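Uncharacterized protein (Azotobacter vinelandii, PDB 6RK0) binds FAD and heme b as a flavocytochrome and probably acts as a low-potential terminal oxidase associated with the iron-only nitrogenase. Local coordinates at residues S93-L98 against F107-R112; L98-S103 against P188-V193; R112-L117 against A169-R174. All blocks are in the same frame, centred on the assembly; numbering follows the deposited sequence. Where two conformers were deposited one is given.

Contact 1: S93-L98 against F107-R112; sequences SLLDGL and FNCNFR. With HEM (protoporphyrin IX containing Fe), chain H.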
loop_
_atom_site.group_PDB
_atom_site.type_symbol
_atom_site.label_atom_id
_atom_site.label_comp_id
_atom_site.label_asym_id
_atom_site.label_seq_id
_atom_site.Cartn_x
_atom_site.Cartn_y
_atom_site.Cartn_z
ATOM N N SER A 93 -1.951 -5.197 1.104
ATOM C CA SER A 93 -2.414 -4.697 2.395
ATOM C C SER A 93 -3.703 -3.901 2.231
ATOM O O SER A 93 -3.882 -3.154 1.267
ATOM C CB SER A 93 -1.385 -3.844 3.114
ATOM O OG SER A 93 -0.972 -2.790 2.342
ATOM N N LEU A 94 -4.562 -3.989 3.244
ATOM C CA LEU A 94 -5.738 -3.138 3.415
ATOM C C LEU A 94 -5.766 -2.627 4.834
ATOM O O LEU A 94 -5.810 -3.414 5.793
ATOM C CB LEU A 94 -7.042 -3.836 3.058
ATOM C CG LEU A 94 -7.253 -4.068 1.566
ATOM C CD1 LEU A 94 -8.388 -5.037 1.329
ATOM C CD2 LEU A 94 -7.476 -2.751 0.821
ATOM N N LEU A 95 -5.787 -1.305 4.981
ATOM C CA LEU A 95 -5.936 -0.636 6.276
ATOM C C LEU A 95 -7.420 -0.455 6.563
ATOM O O LEU A 95 -8.134 0.190 5.786
ATOM C CB LEU A 95 -5.195 0.698 6.235
ATOM C CG LEU A 95 -5.374 1.583 7.451
ATOM C CD1 LEU A 95 -4.909 0.891 8.760
ATOM C CD2 LEU A 95 -4.608 2.891 7.233
ATOM N N ASP A 96 -7.897 -1.015 7.687
ATOM C CA ASP A 96 -9.318 -1.064 7.998
ATOM C C ASP A 96 -9.733 -0.211 9.201
ATOM O O ASP A 96 -10.924 -0.015 9.413
ATOM C CB ASP A 96 -9.790 -2.503 8.217
ATOM C CG ASP A 96 -9.575 -3.397 6.991
ATOM O OD1 ASP A 96 -9.758 -2.875 5.851
ATOM O OD2 ASP A 96 -9.261 -4.603 7.147
ATOM N N GLY A 97 -8.791 0.287 10.009
ATOM C CA GLY A 97 -9.172 1.153 11.112
ATOM C C GLY A 97 -7.973 1.492 11.958
ATOM O O GLY A 97 -6.975 0.777 11.953
ATOM N N LEU A 98 -8.089 2.589 12.710
ATOM C CA LEU A 98 -7.124 2.971 13.736
ATOM C C LEU A 98 -7.676 2.521 15.090
ATOM O O LEU A 98 -8.822 2.839 15.433
ATOM C CB LEU A 98 -6.899 4.478 13.729
ATOM C CG LEU A 98 -5.870 4.967 14.736
ATOM C CD1 LEU A 98 -4.475 4.429 14.449
ATOM C CD2 LEU A 98 -5.839 6.483 14.804
ATOM N N PHE A 107 -1.932 0.783 21.163
ATOM C CA PHE A 107 -2.535 1.289 19.930
ATOM C C PHE A 107 -2.247 0.296 18.803
ATOM O O PHE A 107 -1.283 -0.479 18.837
ATOM C CB PHE A 107 -1.965 2.669 19.549
ATOM C CG PHE A 107 -2.714 3.830 20.139
ATOM C CD1 PHE A 107 -2.945 3.920 21.505
ATOM C CD2 PHE A 107 -3.208 4.845 19.317
ATOM C CE1 PHE A 107 -3.633 5.012 22.050
ATOM C CE2 PHE A 107 -3.902 5.934 19.859
ATOM C CZ PHE A 107 -4.102 5.986 21.225
ATOM N N ASN A 108 -3.099 0.312 17.781
ATOM C CA ASN A 108 -2.931 -0.693 16.755
ATOM C C ASN A 108 -3.712 -0.261 15.536
ATOM O O ASN A 108 -4.180 0.886 15.443
ATOM C CB ASN A 108 -3.312 -2.084 17.299
ATOM C CG ASN A 108 -2.426 -3.165 16.759
ATOM O OD1 ASN A 108 -2.501 -3.522 15.590
ATOM N ND2 ASN A 108 -1.550 -3.673 17.594
ATOM N N CYS A 109 -3.868 -1.174 14.587
ATOM C CA CYS A 109 -4.767 -0.914 13.478
ATOM C C CYS A 109 -5.456 -2.212 13.110
ATOM O O CYS A 109 -4.911 -3.300 13.295
ATOM C CB CYS A 109 -4.083 -0.298 12.252
ATOM S SG CYS A 109 -3.070 -1.457 11.297
ATOM N N ASN A 110 -6.676 -2.079 12.618
ATOM C CA ASN A 110 -7.361 -3.210 12.000
ATOM C C ASN A 110 -6.925 -3.247 10.546
ATOM O O ASN A 110 -6.716 -2.205 9.909
ATOM C CB ASN A 110 -8.863 -3.102 12.166
ATOM C CG ASN A 110 -9.275 -3.435 13.592
ATOM O OD1 ASN A 110 -8.594 -4.255 14.248
ATOM N ND2 ASN A 110 -10.345 -2.839 14.075
ATOM N N PHE A 111 -6.764 -4.448 10.015
ATOM C CA PHE A 111 -6.154 -4.598 8.698
ATOM C C PHE A 111 -6.368 -6.015 8.201
ATOM O O PHE A 111 -6.664 -6.944 8.977
ATOM C CB PHE A 111 -4.643 -4.291 8.748
ATOM C CG PHE A 111 -3.846 -5.233 9.597
ATOM C CD1 PHE A 111 -3.313 -6.412 9.068
ATOM C CD2 PHE A 111 -3.638 -4.974 10.939
ATOM C CE1 PHE A 111 -2.582 -7.287 9.876
ATOM C CE2 PHE A 111 -2.882 -5.857 11.742
ATOM C CZ PHE A 111 -2.351 -6.999 11.185
ATOM N N ARG A 112 -6.099 -6.172 6.913
ATOM C CA ARG A 112 -5.921 -7.473 6.263
ATOM C C ARG A 112 -4.655 -7.395 5.442
ATOM O O ARG A 112 -4.482 -6.423 4.692
ATOM C CB ARG A 112 -7.109 -7.784 5.331
ATOM C CG ARG A 112 -8.418 -8.010 6.059
ATOM C CD ARG A 112 -9.616 -7.821 5.142
ATOM N NE ARG A 112 -9.827 -6.401 4.901
ATOM C CZ ARG A 112 -10.667 -5.937 3.982
ATOM N NH1 ARG A 112 -11.246 -6.769 3.110
ATOM N NH2 ARG A 112 -10.924 -4.648 3.907
HETATM C CHA HEM H . 3.626 -3.358 17.003
HETATM C CHB HEM H . 0.519 -0.064 15.439
HETATM C CHC HEM H . 2.068 2.978 18.801
HETATM C CHD HEM H . 4.950 -0.431 20.580
HETATM C C1A HEM H . 2.632 -2.723 16.290
HETATM C C2A HEM H . 1.914 -3.335 15.192
HETATM C C3A HEM H . 1.036 -2.424 14.746
HETATM C C4A HEM H . 1.219 -1.226 15.577
HETATM C CMA HEM H . -0.006 -2.491 13.631
HETATM C CAA HEM H . 2.087 -4.762 14.687
HETATM C CBA HEM H . 1.335 -5.795 15.538
HETATM C CGA HEM H . 1.231 -7.059 14.732
HETATM O O1A HEM H . 0.105 -7.413 14.271
HETATM O O2A HEM H . 2.263 -7.738 14.496
HETATM C C1B HEM H . 0.655 1.064 16.231
HETATM C C2B HEM H . -0.071 2.304 16.044
HETATM C C3B HEM H . 0.375 3.141 16.967
HETATM C C4B HEM H . 1.361 2.431 17.764
HETATM C CMB HEM H . -1.098 2.582 14.964
HETATM C CAB HEM H . 0.009 4.593 17.285
HETATM C CBB HEM H . -1.019 5.266 16.797
HETATM C C1C HEM H . 3.016 2.330 19.577
HETATM C C2C HEM H . 3.718 2.893 20.694
HETATM C C3C HEM H . 4.475 1.957 21.227
HETATM C C4C HEM H . 4.266 0.755 20.430
HETATM C CMC HEM H . 3.627 4.352 21.100
HETATM C CAC HEM H . 5.383 1.993 22.431
HETATM C CBC HEM H . 5.048 2.726 23.499
HETATM C C1D HEM H . 4.897 -1.513 19.723
HETATM C C2D HEM H . 5.651 -2.734 19.858
HETATM C C3D HEM H . 5.267 -3.546 18.864
HETATM C C4D HEM H . 4.265 -2.835 18.096
HETATM C CMD HEM H . 6.700 -3.011 20.938
HETATM C CAD HEM H . 5.715 -4.985 18.622
HETATM C CBD HEM H . 4.702 -5.948 19.288
HETATM C CGD HEM H . 5.268 -7.344 19.327
HETATM O O1D HEM H . 5.241 -8.030 18.269
HETATM O O2D HEM H . 5.703 -7.817 20.398
HETATM N NA HEM H . 2.194 -1.439 16.526
HETATM N NB HEM H . 1.514 1.157 17.299
HETATM N NC HEM H . 3.376 1.011 19.411
HETATM N ND HEM H . 4.039 -1.594 18.644
HETATM FE FE HEM H . 2.805 -0.209 17.944
HETATM O O HOH W 1 -11.822 -1.489 11.774
HETATM O O HOH W 2 1.354 -0.990 19.225
#

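Contact 2: L98-S103 against P188-V193; sequences LVIARS and PSWAGV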
loop_
_atom_site.group_PDB
_atom_site.type_symbol
_atom_site.label_atom_id
_atom_site.label_comp_id
_atom_site.label_asym_id
_atom_site.label_seq_id
_atom_site.Cartn_x
_atom_site.Cartn_y
_atom_site.Cartn_z
ATOM N N LEU A 98 -8.089 2.589 12.710
ATOM C CA LEU A 98 -7.124 2.971 13.736
ATOM C C LEU A 98 -7.676 2.521 15.090
ATOM O O LEU A 98 -8.822 2.839 15.433
ATOM C CB LEU A 98 -6.899 4.478 13.729
ATOM C CG LEU A 98 -5.870 4.967 14.736
ATOM C CD1 LEU A 98 -4.475 4.429 14.449
ATOM C CD2 LEU A 98 -5.839 6.483 14.804
ATOM N N VAL A 99 -6.870 1.753 15.835
ATOM C CA VAL A 99 -7.279 1.168 17.107
ATOM C C VAL A 99 -6.663 2.009 18.233
ATOM O O VAL A 99 -5.428 2.079 18.382
ATOM C CB VAL A 99 -6.860 -0.311 17.189
ATOM C CG1 VAL A 99 -7.229 -0.891 18.555
ATOM C CG2 VAL A 99 -7.497 -1.139 16.079
ATOM N N ILE A 100 -7.538 2.687 18.983
ATOM C CA ILE A 100 -7.182 3.619 20.040
ATOM C C ILE A 100 -7.339 2.888 21.371
ATOM O O ILE A 100 -8.448 2.514 21.774
ATOM C CB ILE A 100 -8.109 4.835 19.994
ATOM C CG1 ILE A 100 -7.954 5.579 18.656
ATOM C CG2 ILE A 100 -7.846 5.776 21.158
ATOM C CD1 ILE A 100 -9.016 6.578 18.341
ATOM N N ALA A 101 -6.221 2.649 22.046
ATOM C CA ALA A 101 -6.184 1.916 23.299
ATOM C C ALA A 101 -5.967 2.877 24.467
ATOM O O ALA A 101 -5.694 4.063 24.295
ATOM C CB ALA A 101 -5.090 0.875 23.259
ATOM N N ARG A 102 -6.061 2.340 25.692
ATOM C CA ARG A 102 -5.810 3.100 26.914
ATOM C C ARG A 102 -4.337 3.375 27.136
ATOM O O ARG A 102 -4.009 4.333 27.841
ATOM C CB ARG A 102 -6.396 2.333 28.103
ATOM C CG ARG A 102 -7.882 2.193 28.052
ATOM C CD ARG A 102 -8.405 1.001 28.855
ATOM N NE ARG A 102 -9.840 0.869 28.738
ATOM C CZ ARG A 102 -10.474 0.398 27.667
ATOM N NH1 ARG A 102 -9.788 -0.188 26.671
ATOM N NH2 ARG A 102 -11.797 0.420 27.613
ATOM N N SER A 103 -3.452 2.535 26.601
ATOM C CA SER A 103 -2.017 2.777 26.624
ATOM C C SER A 103 -1.507 2.938 25.205
ATOM O O SER A 103 -2.001 2.280 24.273
ATOM C CB SER A 103 -1.255 1.653 27.338
ATOM O OG SER A 103 -1.184 0.489 26.529
ATOM N N PRO A 188 -8.974 6.060 33.259
ATOM C CA PRO A 188 -10.050 6.871 32.603
ATOM C C PRO A 188 -9.576 7.512 31.297
ATOM O O PRO A 188 -9.289 8.718 31.193
ATOM C CB PRO A 188 -10.369 7.934 33.660
ATOM C CG PRO A 188 -9.060 8.125 34.359
ATOM C CD PRO A 188 -8.420 6.755 34.450
ATOM N N SER A 189 -9.532 6.698 30.245
ATOM C CA SER A 189 -9.261 7.175 28.901
ATOM C C SER A 189 -10.201 6.458 27.931
ATOM O O SER A 189 -10.622 5.327 28.182
ATOM C CB SER A 189 -7.780 7.021 28.541
ATOM O OG SER A 189 -7.449 7.705 27.335
ATOM N N TRP A 190 -10.573 7.143 26.854
ATOM C CA TRP A 190 -11.521 6.628 25.875
ATOM C C TRP A 190 -10.796 5.740 24.882
ATOM O O TRP A 190 -9.821 6.173 24.250
ATOM C CB TRP A 190 -12.139 7.822 25.153
ATOM C CG TRP A 190 -13.267 7.463 24.214
ATOM C CD1 TRP A 190 -14.585 7.485 24.500
ATOM C CD2 TRP A 190 -13.164 6.983 22.857
ATOM N NE1 TRP A 190 -15.320 7.081 23.400
ATOM C CE2 TRP A 190 -14.472 6.772 22.371
ATOM C CE3 TRP A 190 -12.090 6.750 21.986
ATOM C CZ2 TRP A 190 -14.732 6.350 21.056
ATOM C CZ3 TRP A 190 -12.358 6.316 20.685
ATOM C CH2 TRP A 190 -13.660 6.098 20.255
ATOM N N ALA A 191 -11.298 4.529 24.686
ATOM C CA ALA A 191 -10.742 3.600 23.728
ATOM C C ALA A 191 -11.786 3.301 22.667
ATOM O O ALA A 191 -13.004 3.447 22.891
ATOM C CB ALA A 191 -10.309 2.327 24.436
ATOM N N GLY A 192 -11.333 2.847 21.503
ATOM C CA GLY A 192 -12.281 2.538 20.444
ATOM C C GLY A 192 -11.546 2.412 19.119
ATOM O O GLY A 192 -10.332 2.209 19.090
ATOM N N VAL A 193 -12.317 2.474 18.038
ATOM C CA VAL A 193 -11.773 2.259 16.699
ATOM C C VAL A 193 -12.301 3.359 15.789
ATOM O O VAL A 193 -13.497 3.684 15.818
ATOM C CB VAL A 193 -12.178 0.865 16.145
ATOM C CG1 VAL A 193 -11.737 0.692 14.688
ATOM C CG2 VAL A 193 -11.624 -0.216 17.021
HETATM O O HOH W 3 -7.433 5.804 25.530
#

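Contact 3: R112-L117 against A169-R174; sequences RSVMLL and ASCKVR. With FAD (flavin-adenine dinucleotide), chain G.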
loop_
_atom_site.group_PDB
_atom_site.type_symbol
_atom_site.label_atom_id
_atom_site.label_comp_id
_atom_site.label_asym_id
_atom_site.label_seq_id
_atom_site.Cartn_x
_atom_site.Cartn_y
_atom_site.Cartn_z
ATOM N N ARG A 112 -6.099 -6.172 6.913
ATOM C CA ARG A 112 -5.921 -7.473 6.263
ATOM C C ARG A 112 -4.655 -7.395 5.442
ATOM O O ARG A 112 -4.482 -6.423 4.692
ATOM C CB ARG A 112 -7.109 -7.784 5.331
ATOM C CG ARG A 112 -8.418 -8.010 6.059
ATOM C CD ARG A 112 -9.616 -7.821 5.142
ATOM N NE ARG A 112 -9.827 -6.401 4.901
ATOM C CZ ARG A 112 -10.667 -5.937 3.982
ATOM N NH1 ARG A 112 -11.246 -6.769 3.110
ATOM N NH2 ARG A 112 -10.924 -4.648 3.907
ATOM N N SER A 113 -3.783 -8.393 5.528
ATOM C CA SER A 113 -2.605 -8.390 4.675
ATOM C C SER A 113 -2.205 -9.798 4.300
ATOM O O SER A 113 -2.344 -10.741 5.101
ATOM C CB SER A 113 -1.431 -7.624 5.226
ATOM O OG SER A 113 -0.985 -8.143 6.413
ATOM N N VAL A 114 -1.693 -9.927 3.084
ATOM C CA VAL A 114 -1.181 -11.203 2.598
ATOM C C VAL A 114 0.159 -10.969 1.927
ATOM O O VAL A 114 0.350 -9.962 1.229
ATOM C CB VAL A 114 -2.188 -11.937 1.682
ATOM C CG1 VAL A 114 -2.550 -11.094 0.464
ATOM C CG2 VAL A 114 -1.669 -13.344 1.283
ATOM N N MET A 115 1.086 -11.898 2.159
ATOM C CA MET A 115 2.372 -11.940 1.471
ATOM C C MET A 115 2.401 -13.243 0.691
ATOM O O MET A 115 2.181 -14.325 1.254
ATOM C CB MET A 115 3.554 -11.872 2.433
ATOM C CG MET A 115 3.638 -10.549 3.168
ATOM S SD MET A 115 5.043 -10.556 4.287
ATOM C CE MET A 115 4.842 -8.962 5.095
ATOM N N LEU A 116 2.704 -13.133 -0.591
ATOM C CA LEU A 116 2.930 -14.255 -1.501
ATOM C C LEU A 116 4.395 -14.308 -1.850
ATOM O O LEU A 116 4.982 -13.298 -2.277
ATOM C CB LEU A 116 2.150 -14.068 -2.808
ATOM C CG LEU A 116 0.666 -13.820 -2.713
ATOM C CD1 LEU A 116 0.060 -13.699 -4.084
ATOM C CD2 LEU A 116 -0.054 -14.869 -1.876
ATOM N N LEU A 117 5.012 -15.474 -1.669
ATOM C CA LEU A 117 6.436 -15.627 -1.919
ATOM C C LEU A 117 6.676 -16.608 -3.061
ATOM O O LEU A 117 5.912 -17.564 -3.250
ATOM C CB LEU A 117 7.145 -16.194 -0.685
ATOM C CG LEU A 117 7.048 -15.336 0.567
ATOM C CD1 LEU A 117 7.989 -15.835 1.599
ATOM C CD2 LEU A 117 7.173 -13.803 0.333
ATOM N N ALA A 169 1.819 -18.607 0.840
ATOM C CA ALA A 169 1.180 -17.371 1.315
ATOM C C ALA A 169 1.003 -17.377 2.824
ATOM O O ALA A 169 0.614 -18.384 3.426
ATOM C CB ALA A 169 -0.235 -17.245 0.707
ATOM N N SER A 170 1.208 -16.204 3.417
ATOM C CA SER A 170 0.843 -15.952 4.804
ATOM C C SER A 170 -0.092 -14.757 4.846
ATOM O O SER A 170 0.121 -13.763 4.130
ATOM C CB SER A 170 2.067 -15.688 5.667
ATOM O OG SER A 170 2.853 -14.640 5.144
ATOM N N CYS A 171 -1.100 -14.831 5.716
ATOM C CA CYS A 171 -1.943 -13.682 5.990
ATOM C C CYS A 171 -1.875 -13.293 7.453
ATOM O O CYS A 171 -1.667 -14.157 8.325
ATOM C CB CYS A 171 -3.413 -13.920 5.671
ATOM S SG CYS A 171 -3.752 -14.705 4.107
ATOM N N LYS A 172 -2.124 -12.013 7.739
ATOM C CA LYS A 172 -2.441 -11.555 9.071
ATOM C C LYS A 172 -3.678 -10.695 8.958
ATOM O O LYS A 172 -3.805 -9.901 8.015
ATOM C CB LYS A 172 -1.290 -10.761 9.759
ATOM C CG LYS A 172 -0.096 -11.627 10.126
ATOM C CD LYS A 172 1.075 -10.830 10.644
ATOM C CE LYS A 172 0.923 -10.219 12.056
ATOM N NZ LYS A 172 2.146 -9.440 12.423
ATOM N N VAL A 173 -4.592 -10.846 9.920
ATOM C CA VAL A 173 -5.841 -10.092 9.956
ATOM C C VAL A 173 -6.093 -9.655 11.379
ATOM O O VAL A 173 -6.021 -10.483 12.297
ATOM C CB VAL A 173 -7.031 -10.950 9.453
ATOM C CG1 VAL A 173 -8.344 -10.187 9.608
ATOM C CG2 VAL A 173 -6.801 -11.384 8.007
ATOM N N ARG A 174 -6.441 -8.380 11.555
ATOM C CA ARG A 174 -6.940 -7.889 12.832
ATOM C C ARG A 174 -8.271 -7.209 12.600
ATOM O O ARG A 174 -8.397 -6.393 11.673
ATOM C CB ARG A 174 -5.985 -6.917 13.525
ATOM C CG ARG A 174 -6.373 -6.699 14.994
ATOM C CD ARG A 174 -5.797 -5.395 15.542
ATOM N NE ARG A 174 -5.928 -5.301 16.994
ATOM C CZ ARG A 174 -7.046 -4.989 17.652
ATOM N NH1 ARG A 174 -8.145 -4.593 17.023
ATOM N NH2 ARG A 174 -7.020 -5.040 18.996
HETATM P PA FAD G . 7.723 -12.185 11.435
HETATM O O1A FAD G . 6.630 -12.824 12.207
HETATM O O2A FAD G . 9.122 -12.349 11.935
HETATM O O5B FAD G . 7.632 -12.628 9.912
HETATM C C5B FAD G . 7.679 -14.033 9.582
HETATM C C4B FAD G . 6.758 -14.300 8.422
HETATM O O4B FAD G . 5.415 -13.915 8.785
HETATM C C3B FAD G . 7.029 -13.494 7.162
HETATM O O3B FAD G . 8.118 -14.002 6.420
HETATM C C2B FAD G . 5.675 -13.545 6.460
HETATM O O2B FAD G . 5.569 -14.754 5.750
HETATM C C1B FAD G . 4.699 -13.500 7.636
HETATM N N9A FAD G . 4.184 -12.156 7.894
HETATM C C8A FAD G . 4.731 -11.172 8.667
HETATM N N7A FAD G . 4.056 -10.053 8.635
HETATM C C5A FAD G . 3.005 -10.308 7.775
HETATM C C6A FAD G . 1.929 -9.510 7.319
HETATM N N6A FAD G . 1.745 -8.219 7.656
HETATM N N1A FAD G . 1.061 -10.075 6.447
HETATM C C2A FAD G . 1.249 -11.346 6.084
HETATM N N3A FAD G . 2.217 -12.194 6.435
HETATM C C4A FAD G . 3.067 -11.603 7.312
HETATM N N1 FAD G . 4.019 -3.610 12.321
HETATM C C2 FAD G . 4.752 -2.800 13.144
HETATM O O2 FAD G . 5.683 -3.244 13.831
HETATM N N3 FAD G . 4.487 -1.450 13.199
HETATM C C4 FAD G . 3.520 -0.813 12.484
HETATM O O4 FAD G . 3.379 0.409 12.533
HETATM C C4X FAD G . 2.715 -1.691 11.662
HETATM N N5 FAD G . 1.708 -1.154 10.948
HETATM C C5X FAD G . 0.996 -1.998 10.093
HETATM C C6 FAD G . -0.015 -1.448 9.283
HETATM C C7 FAD G . -0.732 -2.244 8.391
HETATM C C7M FAD G . -1.830 -1.634 7.546
HETATM C C8 FAD G . -0.422 -3.619 8.299
HETATM C C8M FAD G . -1.102 -4.495 7.302
HETATM C C9 FAD G . 0.553 -4.164 9.130
HETATM C C9A FAD G . 1.279 -3.375 10.002
HETATM N N10 FAD G . 2.273 -3.905 10.856
HETATM C C10 FAD G . 3.056 -3.068 11.630
HETATM C "C1'" FAD G . 2.613 -5.338 10.861
HETATM C "C2'" FAD G . 3.805 -5.645 9.971
HETATM O "O2'" FAD G . 3.377 -5.740 8.623
HETATM C "C3'" FAD G . 4.457 -6.961 10.389
HETATM O "O3'" FAD G . 3.494 -8.003 10.338
HETATM C "C4'" FAD G . 5.071 -6.909 11.782
HETATM O "O4'" FAD G . 5.911 -5.759 11.892
HETATM C "C5'" FAD G . 5.911 -8.131 12.050
HETATM O "O5'" FAD G . 6.894 -8.282 11.003
HETATM P P FAD G . 8.114 -9.270 11.154
HETATM O O1P FAD G . 8.884 -9.014 12.423
HETATM O O2P FAD G . 8.875 -9.239 9.837
HETATM O O3P FAD G . 7.333 -10.658 11.263
#

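Contact 1: S93-L98 against F107-R112
Arg112 grips Asp96 side-on across two antiparallel strands, an example of how a cross-strand ion pair can be built around a beta bulge. Arg112 NE meets Asp96 OD2 at 2.9 Å, and Arg112 NH2 meets Asp96 OD1 at the same separation of 2.9 Å in an almost straight bond (175°), so each carboxylate oxygen has its own nitrogen. Both oxygens are approached on their syn sides, but the two flat groups are not coplanar: their planes stand 38° apart. Arg112 reaches this position through a bend in its chain at chi3 (-75°), which places NE. The third large contributor is Leu94, whose CD1 sits over the centre of one guanidinium face, 3.6 Å from Arg112 CZ. The arginine is thus held at its edge by charge and on one face by a methyl group, and its NH2 also forms a salt bridge with the C-terminal carboxylate of Gly225.

Asp96 points toward the partner strand at a classic bulge, where it and Gly97 both face Asn110. Asn110 O takes a bond from Asp96 N at 2.8 Å and a weak one from Gly97 N at 3.2 Å. Beyond it, Asn110 N bonds to Gly97 O.

The contact joins strands 88-100 and 108-118 of a hairpin in the antiparallel sheet. Strand 192-200 adjoins the first and 169-174 the second; Leu95 and Leu98 pack on Leu224 and Phe222 of the second subunit, while Phe107 and Asn108 border the heme.

Contact 2: L98-S103 against P188-V193
Ile100 and Gly192 form a hydrogen-bonded pair close to the end of the antiparallel ladder between strands 88-100 and 192-200, neighbours in the antiparallel sheet of this FMN-binding-clan fold. Ile100 N donates to Gly192 O at 2.8 Å and Gly192 N returns a bond to Ile100 O at 2.9 Å; beyond Ile100 the first chain leaves the strand, so side chains carry much of the remaining contact.

Two arrangements illustrate how differently they can be set. Trp190 leaves its backbone away from the partner, with CG anti to the backbone N (chi1 -173°). The far end of the indole nevertheless comes nearer: its edge at Trp190 CZ3 is 4.1 Å from Ile100 CD1, which lies near the ring plane. The two side chains cross obliquely, and the indole passes beside Gly192, where a beta carbon would run into Trp190 CH2 and jam against the preceding carbonyl oxygen.

Arg102 works by a face instead. Ala191 CB lies over one face of the Arg102 guanidinium, 3.4 Å from Arg102 NH1. That nitrogen also forms salt bridges to Asp180 and to Asp206 of the second subunit. An alanine in place of Arg102 would probably leave these two aspartates without their shared positive mate and open a gap beside the Ala191 methyl.

The second subunit continues the sheet by pairing with Gly192 and Val193, and its Ile141 packs on Ile100. Where the ladder has ended, one water bridges the diverging chains: it donates to Ala101 O at 2.8 Å and to Trp190 O at 2.7 Å, and accepts from Ser189 OG at 2.6 Å.

Contact 3: R112-L117 against A169-R174
The FAD adenine lies against two cross-strand pairs, Met115 beside Ser170 and Ser113 beside Lys172, a worked case of a sheet surface turned into a nucleotide site. Met115 and Lys172 take opposite faces of the base. The thioether covers one, with Met115 CE 3.5 Å from FAD C5A and SD near C4A. On the other lies the aliphatic part of the lysine, Lys172 CD standing 3.5 Å from FAD C5A. Two serines read the rim of the base: Ser113 OG donates to FAD N1A at 2.8 Å, and Ser170 OG donates to FAD N3A, also at 2.8 Å, while accepting a bond from the ribose hydroxyl O2B. Ser170 OG is therefore gripped from both base and sugar, which probably holds its rotation.

Lys172 then turns at chi3 (72°), which places CE, and Lys172 NZ donates to FAD O3' at 2.9 Å. The same nitrogen bonds to a heme propionate, so one ammonium ties the two cofactors together and would probably temper the propionate's negative charge.

Backbone bonds pair Ser113 with Lys172 and Met115 with Ser170, which puts all four cofactor-binding side chains on one face. On the other face, apolar apart from Arg112, Leu116 CD2 meets Ala169 CB at 3.5 Å, beside Val114 and Cys171.

Helix 32-40 covers this side, Leu39 on Val114 and Val35 on Ala169 and Cys171. Strand 88-100 flanks 112-117, residues 28-29 pair with the outer side of 169-174, and Met115 touches Val57 of the second subunit.

Overall arrangement
The three contacts form successive seams of one antiparallel sheet. Contacts 1 and 2 share strand 88-100 and contacts 1 and 3 share strand 108-118; contact 1 lies between the others, with Asn108 O bonding to Val99 N on one side and Asn110 OD1 to Arg174 NH1 on the other. All are buried, but differently. Contact 3, about 10 Å from the chain's centre to its own, is a regular ladder, one face of which holds FAD. Contact 1 is interrupted by a bulge and adds an ion pair. Contact 2, its centre about 29 Å out, is peripheral within its chain, leans on a water and side-chain packing, and is enclosed largely by the second subunit.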